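Local atomic coordinates of Exo-poly-alpha-D-galacturonosidase (Thermotoga maritima, PDB entry 3JUR), a protein that probably hydrolyses the alpha-1,4-linked galacturonic acid chains of pectin as an exopolygalacturonase, and assembles as a tetramer in the crystal. Residues V101-E106 and Y113-Y118; E106-Y111 and K165-M170; G156-Q161 and G185-P190; K329-R334 and L360-E365. All coordinates share one frame; numbering follows the deposited sequence.

Overall arrangement
From the N terminus, contact 1 comes first, closing the short loop around strand 108-112: the chain leaves Val101, runs out and back as the hairpin 103-105/108-112, and meets itself at 113-118 as it enters strand 117-120. Contact 2 shares Glu106 and crosses contact 1 in sequence, laying helix 161-173 against that hairpin. Contact 3 crosses contact 2 in turn; it joins the turn leading into the helix to the loop that returns toward strand 193-196, and touches both earlier contacts. Contact 4 follows later, without touching the others, its centre about 17 Å from that of contact 2. It ties together loops leaving the neighbouring parallel strands 327-329 and 357-359.

Contact 1 (V101-E106 and Y113-Y118); sequences VLTRFE and YSPLVY
Tyr113 opens the second segment with a side chain that leaves its backbone away from 101-106; what it offers is its carbonyl oxygen, which lies near the methyls of Val101 and Thr103. Ser114 follows with its backbone: Val101 CG2 rests 3.7 Å from Ser114 CA. The Ser114 hydroxyl curls back on its own segment, where OG donates in the carbonyl plane to a lone pair of Pro115 O at 2.7 Å, and also bonds to His75. Pro115 meets the same methyl through its ring, CD lying 3.8 Å from Val101 CG2, while Pro115 CG faces Thr103 OG1, an oxygen hydrogen-bonded to Gln194. Tyr118 completes the set. With CG anti to the backbone N (chi1 -177°), its ring reaches across so that Val101 CG2 sits over one face, 3.7 Å above the plane and offset toward the rim, a CH-pi contact. The phenol then donates to a lone pair of Leu102 O, OH to O 2.6 Å. One valine methyl is thus wedged among serine, proline and tyrosine where the chain turns a corner at Leu102. The contact fixes the base of hairpin 103-105/108-112 to strand 117-120 of the right-handed parallel beta-helix of the family 28 glycosidases.

Contact 2 (E106-Y111 and K165-M170); sequences EGIELY and KKLKEM
Apolar packing carries this contact, with Leu167 as its central side chain. Its CG stands anti to the backbone N (chi1 -180°), from where the methyls reach Ile108 and Leu110. Leu167 and Ile108 meet tip to tip, Leu167 CD1 lying 3.7 Å from Ile108 CG2. The same CD1 touches Leu110 CB at 3.8 Å, the two side chains crossing at about a right angle, so one leucine bridges two side chains on the same side of strand 108-111. The CG1-CD1 branch of Ile108 reaches toward the helix and crosses the extended Lys168 chain near its root, Ile108 CD1 lying 3.8 Å from Lys168 CG. Backbone adds little: Glu109 O only brushes Leu167 CD1. Charges play at most a long-range part, Lys168 NZ staying 6.0 Å from Glu106 OE1. Glu109 points away from the helix and spends its carboxylate on Tyr196 and on a salt bridge to Arg275. Strand and helix segments pass at 9.2 Å between axes and run steeply across one another, at 109°. Helix 161-173 therefore lies over the hairpin 103-105/108-112, with Leu167 also touching Phe105 of strand 103-105, while helix 270-276 meets strand 108-112 through Asp272 at Ile108 and Ile276 at Glu109.

Contact 3 (G156-Q161 and G185-P190); sequences GLPNQQ and GHYLRP
Gln160 holds CG between its backbone N and carbonyl carbon (chi1 60°) and then runs extended, while Arg189 bends at chi3 (-70°); together these torsions bring the amide oxygen to the guanidinium. The two loops belong to the long excursion from the parallel beta-helix between strands 132-134 and 193-196, and they flank helix 161-173. Arg189 NH2 donates almost straight to Gln160 OE1 at 3.0 Å, with the oxygen in the guanidinium plane but the donor lying above the amide plane. A bound water braces this pair: it donates to Gln160 OE1 and Tyr187 O, and accepts from Arg189 N and, at 2.9 Å, from Arg189 NE, so four bonds hold it. Arg189 NH1 donates to Pro236 O and Pro212 O, and NH2 donates also to OD1 of Asn237, which belongs to the Asn-x-Asp sequence motif of this family. At the helix entrance, Asn159 OD1 takes a capping bond from Gln161 N, 3.1 Å away, in the carbonyl plane. Leu188 tucks its CD2 against Gln160 CB. Nearer the surface, Pro158 crosses obliquely over Tyr187, whose ring also meets Trp145 edge to face; Pro158 CB sits 3.6 Å from the centre of the Tyr187 ring, a tight CH-pi contact.

Contact 4 (K329-R334 and L360-E365); sequences KTNSRR and LRYDNE
The tight part is where the backbones meet around Asn331. Thr330 O accepts from Tyr362 N at 3.1 Å. Asn331, its CG between backbone N and carbonyl carbon, is gripped at both ends of its amide: OD1 accepts from Arg333 N in an Asx turn, and ND2 reaches across to Tyr362 O at 2.8 Å, nearly straight (170°). The CA-H of Asn331 faces Leu360 O, and a water also donates to that oxygen while accepting from Ser332 N. Beside this, Thr330 CG2 packs alongside Leu360, 3.6 Å from its CG. The Lys329 methylenes run alongside the Tyr362 ring, CD 3.5 Å from Tyr362 CE1. Arg334 NH2 approaches Tyr362 CD2 obliquely at 3.8 Å, guanidinium and ring planes steeply inclined, while Arg334 also bonds to Ser303 O and bridges to Asp270. Looser are the tips of Lys329 and Tyr362, joined through water, and the partly exposed pair Arg333 and Glu365. There a guanidinium face lies over the carboxylate, planes 14° apart, yet Arg333 NH2 stays 4.0 Å from Glu365 OE1 and no N-H points at it. Lys329 ends an Arg-x-Lys sequence and pairs with Asp261 of a Gly-Asp-Asp sequence, consistent with the active-site cleft of a family 28 beta-helix.

Contact 1 (V101-E106 and Y113-Y118)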
# COMPACT_ATOMS: atom_id res chain seq x y z
N VAL D 101 34.59 -16.39 44.21
CA VAL D 101 35.43 -16.65 43.03
C VAL D 101 35.43 -15.43 42.11
O VAL D 101 34.57 -14.56 42.23
CB VAL D 101 34.95 -17.90 42.24
CG1 VAL D 101 35.03 -19.15 43.10
CG2 VAL D 101 33.53 -17.70 41.67
N LEU D 102 36.41 -15.36 41.21
CA LEU D 102 36.45 -14.33 40.19
C LEU D 102 35.23 -14.48 39.29
O LEU D 102 35.01 -15.53 38.69
CB LEU D 102 37.73 -14.41 39.35
CG LEU D 102 37.87 -13.47 38.15
CD1 LEU D 102 37.98 -12.00 38.57
CD2 LEU D 102 39.08 -13.87 37.32
N THR D 103 34.44 -13.41 39.22
CA THR D 103 33.20 -13.43 38.45
C THR D 103 32.83 -12.00 38.01
O THR D 103 33.67 -11.10 38.02
CB THR D 103 32.04 -14.17 39.21
OG1 THR D 103 30.93 -14.41 38.33
CG2 THR D 103 31.57 -13.40 40.45
N ARG D 104 31.58 -11.81 37.62
CA ARG D 104 31.15 -10.52 37.10
C ARG D 104 29.69 -10.28 37.46
O ARG D 104 28.89 -11.21 37.47
CB ARG D 104 31.35 -10.51 35.57
CG ARG D 104 31.86 -9.19 35.04
CD ARG D 104 32.05 -9.20 33.53
NE ARG D 104 33.46 -9.28 33.17
CZ ARG D 104 33.99 -8.72 32.09
NH1 ARG D 104 33.24 -8.01 31.25
NH2 ARG D 104 35.29 -8.86 31.85
N PHE D 105 29.35 -9.04 37.79
CA PHE D 105 27.95 -8.67 38.01
C PHE D 105 27.58 -7.45 37.19
O PHE D 105 28.13 -6.36 37.38
CB PHE D 105 27.65 -8.44 39.50
CG PHE D 105 26.17 -8.32 39.81
CD1 PHE D 105 25.44 -9.44 40.20
CD2 PHE D 105 25.51 -7.10 39.70
CE1 PHE D 105 24.09 -9.35 40.49
CE2 PHE D 105 24.15 -6.99 39.99
CZ PHE D 105 23.44 -8.12 40.38
N GLU D 106 26.63 -7.64 36.27
CA GLU D 106 26.17 -6.59 35.34
C GLU D 106 27.32 -5.74 34.78
O GLU D 106 27.29 -4.50 34.83
CB GLU D 106 25.06 -5.74 35.97
CG GLU D 106 23.77 -6.55 36.20
CD GLU D 106 22.61 -5.73 36.76
OE1 GLU D 106 22.84 -4.83 37.59
OE2 GLU D 106 21.46 -6.01 36.37
N TYR D 113 29.77 -14.91 45.11
CA TYR D 113 29.25 -16.28 45.08
C TYR D 113 29.58 -16.96 43.76
O TYR D 113 29.49 -16.35 42.68
CB TYR D 113 27.72 -16.28 45.29
CG TYR D 113 27.29 -15.90 46.69
CD1 TYR D 113 27.56 -16.73 47.78
CD2 TYR D 113 26.58 -14.72 46.93
CE1 TYR D 113 27.16 -16.39 49.07
CE2 TYR D 113 26.17 -14.36 48.21
CZ TYR D 113 26.47 -15.20 49.28
OH TYR D 113 26.07 -14.87 50.56
N SER D 114 29.97 -18.23 43.84
CA SER D 114 30.24 -19.03 42.66
C SER D 114 29.01 -19.15 41.75
O SER D 114 27.91 -19.37 42.25
CB SER D 114 30.71 -20.43 43.07
OG SER D 114 30.87 -21.27 41.93
N PRO D 115 29.20 -19.01 40.43
CA PRO D 115 28.15 -19.45 39.51
C PRO D 115 27.87 -20.94 39.75
O PRO D 115 28.73 -21.66 40.26
CB PRO D 115 28.79 -19.24 38.13
CG PRO D 115 29.72 -18.12 38.34
CD PRO D 115 30.30 -18.33 39.71
N LEU D 116 26.67 -21.39 39.38
CA LEU D 116 26.24 -22.77 39.67
C LEU D 116 27.08 -23.80 38.90
O LEU D 116 27.40 -24.86 39.43
CB LEU D 116 24.73 -22.96 39.43
CG LEU D 116 23.70 -21.87 39.79
CD1 LEU D 116 22.30 -22.45 39.80
CD2 LEU D 116 23.97 -21.13 41.09
N VAL D 117 27.41 -23.49 37.66
CA VAL D 117 28.39 -24.27 36.90
C VAL D 117 29.49 -23.29 36.48
O VAL D 117 29.21 -22.28 35.85
CB VAL D 117 27.76 -24.96 35.65
CG1 VAL D 117 28.78 -25.85 34.97
CG2 VAL D 117 26.54 -25.77 36.05
N TYR D 118 30.72 -23.59 36.86
CA TYR D 118 31.81 -22.62 36.76
C TYR D 118 33.09 -23.22 36.19
O TYR D 118 33.56 -24.28 36.64
CB TYR D 118 32.07 -22.01 38.14
CG TYR D 118 33.14 -20.91 38.23
CD1 TYR D 118 32.97 -19.68 37.59
CD2 TYR D 118 34.29 -21.10 39.00
CE1 TYR D 118 33.93 -18.68 37.69
CE2 TYR D 118 35.26 -20.11 39.11
CZ TYR D 118 35.07 -18.90 38.45
OH TYR D 118 36.03 -17.91 38.56

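Contact 2 (E106-Y111 and K165-M170)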
# COMPACT_ATOMS: atom_id res chain seq x y z
N GLU D 106 26.63 -7.64 36.27
CA GLU D 106 26.17 -6.59 35.34
C GLU D 106 27.32 -5.74 34.78
O GLU D 106 27.29 -4.50 34.83
CB GLU D 106 25.06 -5.74 35.97
CG GLU D 106 23.77 -6.55 36.20
CD GLU D 106 22.61 -5.73 36.76
OE1 GLU D 106 22.84 -4.83 37.59
OE2 GLU D 106 21.46 -6.01 36.37
N GLY D 107 28.33 -6.43 34.25
CA GLY D 107 29.44 -5.80 33.53
C GLY D 107 30.63 -5.34 34.35
O GLY D 107 31.57 -4.77 33.80
N ILE D 108 30.61 -5.57 35.66
CA ILE D 108 31.75 -5.20 36.52
C ILE D 108 32.32 -6.43 37.24
O ILE D 108 31.57 -7.19 37.87
CB ILE D 108 31.39 -4.07 37.53
CG1 ILE D 108 30.95 -2.80 36.81
CG2 ILE D 108 32.59 -3.75 38.45
CD1 ILE D 108 30.21 -1.80 37.68
N GLU D 109 33.63 -6.62 37.13
CA GLU D 109 34.33 -7.74 37.76
C GLU D 109 34.36 -7.61 39.28
O GLU D 109 34.48 -6.51 39.82
CB GLU D 109 35.76 -7.85 37.24
CG GLU D 109 35.86 -8.27 35.79
CD GLU D 109 37.28 -8.66 35.39
OE1 GLU D 109 37.44 -9.53 34.51
OE2 GLU D 109 38.23 -8.08 35.96
N LEU D 110 34.24 -8.74 39.96
CA LEU D 110 34.28 -8.79 41.42
C LEU D 110 34.55 -10.21 41.91
O LEU D 110 34.59 -11.16 41.12
CB LEU D 110 32.95 -8.28 42.01
CG LEU D 110 31.74 -9.22 42.05
CD1 LEU D 110 30.65 -8.64 42.92
CD2 LEU D 110 31.20 -9.55 40.66
N TYR D 111 34.75 -10.35 43.22
CA TYR D 111 34.73 -11.65 43.87
C TYR D 111 33.40 -11.81 44.59
O TYR D 111 33.02 -10.98 45.42
CB TYR D 111 35.94 -11.83 44.79
CG TYR D 111 37.18 -12.20 44.03
CD1 TYR D 111 37.63 -13.52 43.98
CD2 TYR D 111 37.89 -11.24 43.32
CE1 TYR D 111 38.78 -13.86 43.26
CE2 TYR D 111 39.03 -11.57 42.59
CZ TYR D 111 39.47 -12.88 42.57
OH TYR D 111 40.60 -13.20 41.85
N LYS D 165 25.44 -0.22 43.96
CA LYS D 165 25.94 1.14 44.14
C LYS D 165 27.42 1.13 44.55
O LYS D 165 28.23 1.84 43.95
CB LYS D 165 25.08 1.86 45.19
CG LYS D 165 25.48 3.29 45.49
CD LYS D 165 24.63 3.84 46.62
CE LYS D 165 25.11 5.22 47.08
NZ LYS D 165 24.83 6.26 46.06
N LYS D 166 27.75 0.31 45.54
CA LYS D 166 29.13 0.18 46.03
C LYS D 166 30.09 -0.36 44.97
O LYS D 166 31.18 0.18 44.79
CB LYS D 166 29.19 -0.70 47.29
CG LYS D 166 28.70 -0.01 48.56
CD LYS D 166 29.13 -0.74 49.84
CE LYS D 166 28.36 -2.05 50.05
NZ LYS D 166 28.70 -2.66 51.37
N LEU D 167 29.67 -1.41 44.28
CA LEU D 167 30.46 -2.02 43.21
C LEU D 167 30.82 -1.03 42.09
O LEU D 167 31.96 -1.02 41.61
CB LEU D 167 29.74 -3.25 42.63
CG LEU D 167 30.41 -4.04 41.50
CD1 LEU D 167 31.73 -4.65 41.94
CD2 LEU D 167 29.49 -5.12 40.96
N LYS D 168 29.86 -0.20 41.69
CA LYS D 168 30.09 0.81 40.66
C LYS D 168 31.12 1.84 41.13
O LYS D 168 32.04 2.19 40.38
CB LYS D 168 28.79 1.51 40.26
CG LYS D 168 27.84 0.63 39.45
CD LYS D 168 26.51 1.34 39.22
CE LYS D 168 25.58 0.53 38.32
NZ LYS D 168 24.16 0.97 38.46
N GLU D 169 30.96 2.30 42.36
CA GLU D 169 31.89 3.27 42.96
C GLU D 169 33.32 2.74 43.05
O GLU D 169 34.27 3.47 42.75
CB GLU D 169 31.39 3.74 44.32
CG GLU D 169 30.52 4.98 44.23
CD GLU D 169 29.55 5.13 45.39
OE1 GLU D 169 29.97 4.99 46.56
OE2 GLU D 169 28.35 5.39 45.12
N MET D 170 33.47 1.47 43.43
CA MET D 170 34.77 0.80 43.48
C MET D 170 35.44 0.78 42.10
O MET D 170 36.62 1.09 41.98
CB MET D 170 34.64 -0.62 44.02
CG MET D 170 34.37 -0.72 45.50
SD MET D 170 33.78 -2.36 45.97
CE MET D 170 33.99 -2.29 47.75

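Contact 3 (G156-Q161 and G185-P190)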
# COMPACT_ATOMS: atom_id res chain seq x y z
N GLY D 156 11.25 -4.17 54.01
CA GLY D 156 12.18 -4.17 55.13
C GLY D 156 13.25 -5.24 55.06
O GLY D 156 14.07 -5.38 55.97
N LEU D 157 13.24 -6.02 53.97
CA LEU D 157 14.26 -7.04 53.75
C LEU D 157 15.33 -6.51 52.79
O LEU D 157 15.05 -5.61 51.99
CB LEU D 157 13.64 -8.35 53.24
CG LEU D 157 13.07 -9.39 54.23
CD1 LEU D 157 14.17 -10.20 54.92
CD2 LEU D 157 12.11 -8.79 55.27
N PRO D 158 16.57 -7.03 52.89
CA PRO D 158 17.67 -6.60 52.02
C PRO D 158 17.48 -6.87 50.53
O PRO D 158 16.68 -7.72 50.14
CB PRO D 158 18.86 -7.42 52.54
CG PRO D 158 18.26 -8.51 53.38
CD PRO D 158 17.05 -7.90 53.98
N ASN D 159 18.23 -6.13 49.72
CA ASN D 159 18.31 -6.36 48.28
C ASN D 159 19.66 -5.89 47.72
O ASN D 159 20.51 -5.39 48.47
CB ASN D 159 17.13 -5.70 47.54
CG ASN D 159 17.04 -4.21 47.79
OD1 ASN D 159 17.92 -3.45 47.40
ND2 ASN D 159 15.96 -3.79 48.42
N GLN D 160 19.84 -6.06 46.41
CA GLN D 160 21.11 -5.81 45.73
C GLN D 160 21.51 -4.33 45.60
O GLN D 160 22.69 -4.04 45.38
CB GLN D 160 21.09 -6.44 44.33
CG GLN D 160 19.99 -5.92 43.41
CD GLN D 160 20.07 -6.47 42.01
OE1 GLN D 160 20.08 -7.69 41.80
NE2 GLN D 160 20.12 -5.58 41.02
N GLN D 161 20.54 -3.42 45.73
CA GLN D 161 20.74 -2.00 45.41
C GLN D 161 21.96 -1.29 46.02
O GLN D 161 22.67 -0.57 45.32
CB GLN D 161 19.45 -1.20 45.67
CG GLN D 161 18.38 -1.42 44.60
CD GLN D 161 17.00 -0.95 45.03
OE1 GLN D 161 16.84 0.15 45.57
NE2 GLN D 161 15.99 -1.78 44.80
N GLY D 185 26.93 -11.76 53.38
CA GLY D 185 26.50 -10.46 53.89
C GLY D 185 26.15 -9.47 52.79
O GLY D 185 25.81 -8.32 53.06
N HIS D 186 26.24 -9.92 51.54
CA HIS D 186 25.91 -9.09 50.38
C HIS D 186 24.93 -9.81 49.48
O HIS D 186 24.77 -11.03 49.57
CB HIS D 186 27.18 -8.68 49.63
CG HIS D 186 28.14 -7.92 50.49
ND1 HIS D 186 28.12 -6.54 50.59
CD2 HIS D 186 29.11 -8.34 51.33
CE1 HIS D 186 29.06 -6.15 51.44
NE2 HIS D 186 29.67 -7.23 51.91
N TYR D 187 24.26 -9.06 48.61
CA TYR D 187 23.07 -9.57 47.93
C TYR D 187 23.13 -9.49 46.40
O TYR D 187 22.17 -9.09 45.74
CB TYR D 187 21.81 -8.90 48.51
CG TYR D 187 21.68 -9.15 50.00
CD1 TYR D 187 20.97 -10.24 50.49
CD2 TYR D 187 22.30 -8.30 50.93
CE1 TYR D 187 20.87 -10.48 51.86
CE2 TYR D 187 22.21 -8.53 52.30
CZ TYR D 187 21.49 -9.62 52.75
OH TYR D 187 21.39 -9.85 54.10
N LEU D 188 24.28 -9.90 45.86
CA LEU D 188 24.48 -9.99 44.42
C LEU D 188 24.42 -11.45 43.97
O LEU D 188 25.32 -12.25 44.28
CB LEU D 188 25.82 -9.36 44.03
CG LEU D 188 26.09 -7.92 44.49
CD1 LEU D 188 27.53 -7.53 44.21
CD2 LEU D 188 25.12 -6.93 43.84
N ARG D 189 23.34 -11.80 43.26
CA ARG D 189 23.15 -13.15 42.71
C ARG D 189 24.26 -13.55 41.74
O ARG D 189 24.84 -12.70 41.07
CB ARG D 189 21.81 -13.24 41.97
CG ARG D 189 20.57 -13.19 42.86
CD ARG D 189 19.37 -12.87 41.99
NE ARG D 189 19.40 -11.50 41.49
CZ ARG D 189 18.80 -11.08 40.37
NH1 ARG D 189 18.13 -11.93 39.60
NH2 ARG D 189 18.90 -9.81 40.02
N PRO D 190 24.56 -14.86 41.66
CA PRO D 190 25.54 -15.35 40.70
C PRO D 190 24.89 -15.72 39.36
O PRO D 190 23.67 -15.94 39.31
CB PRO D 190 26.08 -16.61 41.38
CG PRO D 190 24.92 -17.13 42.16
CD PRO D 190 24.13 -15.92 42.60
O HOH W 1 21.18 -9.77 43.04

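Contact 4 (K329-R334 and L360-E365)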
# COMPACT_ATOMS: atom_id res chain seq x y z
N LYS D 329 21.12 -0.84 23.35
CA LYS D 329 21.04 0.00 24.55
C LYS D 329 22.41 0.51 24.96
O LYS D 329 23.36 -0.27 25.05
CB LYS D 329 20.51 -0.78 25.76
CG LYS D 329 19.40 -1.76 25.51
CD LYS D 329 18.94 -2.40 26.82
CE LYS D 329 19.76 -3.64 27.16
NZ LYS D 329 19.12 -4.42 28.27
N THR D 330 22.51 1.80 25.24
CA THR D 330 23.73 2.42 25.75
C THR D 330 23.39 3.80 26.32
O THR D 330 22.25 4.24 26.24
CB THR D 330 24.81 2.54 24.65
OG1 THR D 330 26.04 3.02 25.22
CG2 THR D 330 24.34 3.48 23.52
N ASN D 331 24.39 4.46 26.90
CA ASN D 331 24.26 5.85 27.34
C ASN D 331 25.64 6.52 27.41
O ASN D 331 26.65 5.87 27.14
CB ASN D 331 23.52 5.95 28.68
CG ASN D 331 24.22 5.20 29.81
OD1 ASN D 331 25.45 5.17 29.88
ND2 ASN D 331 23.43 4.61 30.70
N SER D 332 25.67 7.80 27.78
CA SER D 332 26.93 8.55 27.79
C SER D 332 27.85 8.29 29.01
O SER D 332 28.89 8.95 29.15
CB SER D 332 26.69 10.06 27.57
OG SER D 332 25.82 10.60 28.54
N ARG D 333 27.48 7.35 29.88
CA ARG D 333 28.43 6.85 30.89
C ARG D 333 29.26 5.70 30.31
O ARG D 333 30.31 5.38 30.87
CB ARG D 333 27.72 6.34 32.16
CG ARG D 333 26.45 7.06 32.55
CD ARG D 333 26.61 7.89 33.80
NE ARG D 333 26.47 7.11 35.02
CZ ARG D 333 25.94 7.56 36.15
NH1 ARG D 333 25.46 8.80 36.22
NH2 ARG D 333 25.87 6.77 37.21
N ARG D 334 28.80 5.10 29.21
CA ARG D 334 29.35 3.84 28.71
C ARG D 334 30.59 3.96 27.83
O ARG D 334 31.46 3.09 27.87
CB ARG D 334 28.30 3.03 27.93
CG ARG D 334 27.12 2.53 28.74
CD ARG D 334 27.48 1.35 29.65
NE ARG D 334 26.25 0.83 30.25
CZ ARG D 334 25.65 1.35 31.31
NH1 ARG D 334 26.16 2.40 31.94
NH2 ARG D 334 24.52 0.81 31.75
N LEU D 360 20.04 5.58 23.13
CA LEU D 360 21.29 6.09 23.70
C LEU D 360 21.06 6.82 25.02
O LEU D 360 21.94 7.54 25.49
CB LEU D 360 22.06 6.96 22.70
CG LEU D 360 22.97 6.28 21.69
CD1 LEU D 360 22.20 5.41 20.69
CD2 LEU D 360 23.82 7.33 20.96
N ARG D 361 19.88 6.62 25.61
CA ARG D 361 19.52 7.24 26.88
C ARG D 361 19.16 6.20 27.94
O ARG D 361 18.31 6.45 28.80
CB ARG D 361 18.33 8.19 26.70
CG ARG D 361 18.62 9.39 25.84
CD ARG D 361 17.33 9.91 25.25
NE ARG D 361 17.55 10.48 23.92
CZ ARG D 361 16.60 11.01 23.17
NH1 ARG D 361 15.34 11.05 23.60
NH2 ARG D 361 16.91 11.51 21.97
N TYR D 362 19.80 5.04 27.88
CA TYR D 362 19.54 3.93 28.79
C TYR D 362 19.66 4.33 30.27
O TYR D 362 20.66 4.93 30.68
CB TYR D 362 20.48 2.77 28.49
CG TYR D 362 20.16 1.54 29.29
CD1 TYR D 362 19.07 0.74 28.96
CD2 TYR D 362 20.94 1.18 30.39
CE1 TYR D 362 18.76 -0.39 29.69
CE2 TYR D 362 20.64 0.04 31.13
CZ TYR D 362 19.56 -0.73 30.76
OH TYR D 362 19.25 -1.86 31.48
N ASP D 363 18.63 3.97 31.05
CA ASP D 363 18.51 4.32 32.49
C ASP D 363 18.50 5.83 32.78
O ASP D 363 18.62 6.24 33.94
CB ASP D 363 19.58 3.63 33.36
CG ASP D 363 19.27 2.17 33.67
OD1 ASP D 363 18.20 1.67 33.28
OD2 ASP D 363 20.11 1.51 34.32
N ASN D 364 18.35 6.65 31.74
CA ASN D 364 18.39 8.12 31.85
C ASN D 364 19.63 8.63 32.58
O ASN D 364 19.56 9.58 33.36
CB ASN D 364 17.11 8.67 32.49
CG ASN D 364 15.88 8.43 31.63
OD1 ASN D 364 15.47 9.30 30.87
ND2 ASN D 364 15.31 7.24 31.74
N GLU D 365 20.77 8.00 32.31
CA GLU D 365 22.03 8.32 32.95
C GLU D 365 22.99 8.92 31.95
O GLU D 365 23.06 8.47 30.80
CB GLU D 365 22.63 7.08 33.59
CG GLU D 365 21.91 6.62 34.83
CD GLU D 365 22.52 5.38 35.45
OE1 GLU D 365 22.24 5.12 36.64
OE2 GLU D 365 23.27 4.66 34.75
O HOH W 2 21.73 -3.71 30.39
O HOH W 3 17.09 -3.16 30.37
O HOH W 4 23.07 9.32 27.35